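Glutathione S-transferase delta (Bombyx mori, PDB 3VK9) probably catalyses the conjugation of glutathione to electrophilic substrates, working as a homodimer of the delta class of glutathione transferases. Local coordinates at residues Tyr100-Thr105 against Leu159-Ser164. Residues are numbered along the deposited sequence; the frame is centred on the assembly and turned at random.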
ATOM      1  N   TYR A 100       4.623   1.842   0.913  1.00  6.72           N
ATOM      2  CA  TYR A 100       3.480   2.290   0.123  1.00 11.23           C
ATOM      3  C   TYR A 100       3.855   2.643  -1.321  1.00 10.76           C
ATOM      4  O   TYR A 100       3.086   2.391  -2.250  1.00 13.85           O
ATOM      5  CB  TYR A 100       2.732   3.416   0.837  1.00  6.09           C
ATOM      6  CG  TYR A 100       1.979   2.868   2.010  1.00 11.70           C
ATOM      7  CD1 TYR A 100       0.807   2.137   1.806  1.00 11.03           C
ATOM      8  CD2 TYR A 100       2.456   3.017   3.315  1.00  6.05           C
ATOM      9  CE1 TYR A 100       0.107   1.601   2.848  1.00 13.40           C
ATOM     10  CE2 TYR A 100       1.750   2.467   4.391  1.00 10.14           C
ATOM     11  CZ  TYR A 100       0.574   1.764   4.135  1.00  6.32           C
ATOM     12  OH  TYR A 100      -0.157   1.200   5.139  1.00  6.50           O
ATOM     13  N   PHE A 101       5.054   3.179  -1.504  1.00 11.60           N
ATOM     14  CA  PHE A 101       5.608   3.384  -2.842  1.00  7.80           C
ATOM     15  C   PHE A 101       5.705   2.048  -3.582  1.00  6.01           C
ATOM     16  O   PHE A 101       5.352   1.938  -4.754  1.00 10.40           O
ATOM     17  CB  PHE A 101       6.992   4.021  -2.738  1.00 10.34           C
ATOM     18  CG  PHE A 101       7.769   4.007  -4.025  1.00  8.33           C
ATOM     19  CD1 PHE A 101       7.458   4.902  -5.061  1.00  8.22           C
ATOM     20  CD2 PHE A 101       8.841   3.134  -4.193  1.00 11.60           C
ATOM     21  CE1 PHE A 101       8.192   4.904  -6.246  1.00 10.81           C
ATOM     22  CE2 PHE A 101       9.576   3.120  -5.379  1.00  6.66           C
ATOM     23  CZ  PHE A 101       9.242   4.012  -6.410  1.00 11.07           C
ATOM     24  N   ASP A 102       6.209   1.036  -2.886  1.00  9.87           N
ATOM     25  CA  ASP A 102       6.335  -0.303  -3.441  1.00  9.59           C
ATOM     26  C   ASP A 102       4.983  -0.861  -3.936  1.00 11.12           C
ATOM     27  O   ASP A 102       4.829  -1.176  -5.125  1.00 12.05           O
ATOM     28  CB  ASP A 102       6.967  -1.254  -2.414  1.00  9.08           C
ATOM     29  CG  ASP A 102       7.162  -2.663  -2.969  1.00 18.54           C
ATOM     30  OD1 ASP A 102       7.509  -2.773  -4.178  1.00 15.26           O
ATOM     31  OD2 ASP A 102       6.960  -3.637  -2.199  1.00 12.53           O
ATOM     32  N   ILE A 103       3.996  -0.965  -3.052  1.00 12.96           N
ATOM     33  CA  ILE A 103       2.715  -1.552  -3.462  1.00  7.09           C
ATOM     34  C   ILE A 103       1.921  -0.680  -4.464  1.00  6.58           C
ATOM     35  O   ILE A 103       1.413  -1.184  -5.462  1.00  6.90           O
ATOM     36  CB  ILE A 103       1.816  -1.907  -2.251  1.00 10.92           C
ATOM     37  CG1 ILE A 103       0.594  -2.711  -2.722  1.00 10.10           C
ATOM     38  CG2 ILE A 103       1.408  -0.643  -1.485  1.00  9.70           C
ATOM     39  CD1 ILE A 103      -0.243  -3.337  -1.589  1.00  7.78           C
ATOM     40  N   GLY A 104       1.826   0.616  -4.194  1.00  6.57           N
ATOM     41  CA  GLY A 104       0.949   1.494  -4.955  1.00  9.93           C
ATOM     42  C   GLY A 104       1.533   2.052  -6.235  1.00 14.18           C
ATOM     43  O   GLY A 104       0.809   2.469  -7.141  1.00 10.99           O
ATOM     44  N   THR A 105       2.854   2.053  -6.319  1.00 10.59           N
ATOM     45  CA  THR A 105       3.506   2.653  -7.466  1.00 13.66           C
ATOM     46  C   THR A 105       4.394   1.679  -8.230  1.00 15.50           C
ATOM     47  O   THR A 105       4.073   1.315  -9.360  1.00  9.71           O
ATOM     48  CB  THR A 105       4.319   3.906  -7.072  1.00 14.67           C
ATOM     49  OG1 THR A 105       3.440   4.874  -6.478  1.00 12.63           O
ATOM     50  CG2 THR A 105       5.004   4.527  -8.302  1.00 13.37           C
ATOM     51  N   LEU A 159      13.791  -4.973   1.566  1.00  9.28           N
ATOM     52  CA  LEU A 159      13.474  -6.362   1.292  1.00  9.97           C
ATOM     53  C   LEU A 159      12.205  -6.504   0.432  1.00 12.10           C
ATOM     54  O   LEU A 159      12.143  -7.316  -0.491  1.00 11.53           O
ATOM     55  CB  LEU A 159      13.339  -7.138   2.612  1.00 10.52           C
ATOM     56  CG  LEU A 159      14.540  -7.113   3.570  1.00  8.56           C
ATOM     57  CD1 LEU A 159      14.262  -7.957   4.846  1.00 12.98           C
ATOM     58  CD2 LEU A 159      15.795  -7.593   2.874  1.00  9.48           C
ATOM     59  N   SER A 160      11.197  -5.708   0.742  1.00  7.95           N
ATOM     60  CA  SER A 160       9.970  -5.701  -0.052  1.00 11.05           C
ATOM     61  C   SER A 160      10.253  -5.145  -1.452  1.00 11.26           C
ATOM     62  O   SER A 160       9.833  -5.723  -2.451  1.00 11.23           O
ATOM     63  CB  SER A 160       8.883  -4.884   0.652  1.00  9.90           C
ATOM     64  OG  SER A 160       7.679  -4.918  -0.080  1.00  9.08           O
ATOM     65  N   LEU A 161      10.982  -4.033  -1.519  1.00  7.43           N
ATOM     66  CA  LEU A 161      11.283  -3.419  -2.811  1.00  9.03           C
ATOM     67  C   LEU A 161      12.173  -4.297  -3.680  1.00  9.89           C
ATOM     68  O   LEU A 161      12.025  -4.320  -4.906  1.00 11.39           O
ATOM     69  CB  LEU A 161      11.898  -2.018  -2.653  1.00  8.05           C
ATOM     70  CG  LEU A 161      10.889  -0.856  -2.591  1.00 14.73           C
ATOM     71  CD1 LEU A 161      11.528   0.449  -2.076  1.00 13.27           C
ATOM     72  CD2 LEU A 161      10.174  -0.618  -3.933  1.00 13.34           C
ATOM     73  N   ILE A 162      13.105  -5.019  -3.065  1.00  8.51           N
ATOM     74  CA  ILE A 162      13.974  -5.831  -3.883  1.00  8.09           C
ATOM     75  C   ILE A 162      13.226  -7.038  -4.417  1.00 10.98           C
ATOM     76  O   ILE A 162      13.448  -7.444  -5.544  1.00 10.02           O
ATOM     77  CB  ILE A 162      15.337  -6.193  -3.221  1.00  9.24           C
ATOM     78  CG1 ILE A 162      16.331  -6.606  -4.319  1.00 12.91           C
ATOM     79  CG2 ILE A 162      15.177  -7.300  -2.203  1.00  8.91           C
ATOM     80  CD1 ILE A 162      17.778  -6.510  -3.923  1.00 18.94           C
ATOM     81  N   ALA A 163      12.286  -7.577  -3.636  1.00 15.36           N
ATOM     82  CA  ALA A 163      11.467  -8.673  -4.137  1.00 11.82           C
ATOM     83  C   ALA A 163      10.685  -8.225  -5.373  1.00 17.82           C
ATOM     84  O   ALA A 163      10.563  -8.973  -6.352  1.00 16.25           O
ATOM     85  CB  ALA A 163      10.525  -9.202  -3.063  1.00 10.77           C
ATOM     86  N   SER A 164      10.164  -7.000  -5.332  1.00 12.89           N
ATOM     87  CA  SER A 164       9.492  -6.420  -6.506  1.00 11.25           C
ATOM     88  C   SER A 164      10.464  -6.160  -7.669  1.00  9.98           C
ATOM     89  O   SER A 164      10.308  -6.726  -8.755  1.00 13.80           O
ATOM     90  CB  SER A 164       8.783  -5.123  -6.123  1.00  8.46           C
ATOM     91  OG  SER A 164       7.800  -5.375  -5.142  1.00 12.45           O
TER
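Two serine hydroxyls one helical turn apart, those of Ser-160 and Ser-164, grip the carboxylate of Asp-102, one at each oxygen. Ser-164 OG donates to Asp-102 OD1 at 2.8 Å on the syn side, whereas Ser-160 OG donates to Asp-102 OD2 at 2.6 Å from the anti side, 29° out of the carboxylate plane. Asp-102 has CG anti to its backbone N (chi1 -178°), which carries the carboxylate out to the two serines. Asp-102 OD2 also forms a salt bridge with Arg-68 of helix 67-78, so the charge of this buried carboxylate is probably balanced from the N-terminal, thioredoxin-like domain of the glutathione transferase fold. The segments themselves belong to helices 89-119 and 156-167 of the all-helical C-terminal domain; the axes of the two short segments come within 9.6 Å, with N-to-C directions 31° apart. An alanine in place of Asp-102 would probably leave both serine hydroxyls without this carboxylate to donate to, and Arg-68 without its salt-bridge partner. Apolar packing flanks the polar cluster: Leu-161 CD2 sits 3.4 Å from Asp-102 OD1 and also packs on Asp-102 CB and, at 4.0 Å, on Phe-101 CD2, its side chain crossing that of Phe-101 at about a right angle. Phe-101 also meets Phe-142 edge-to-face.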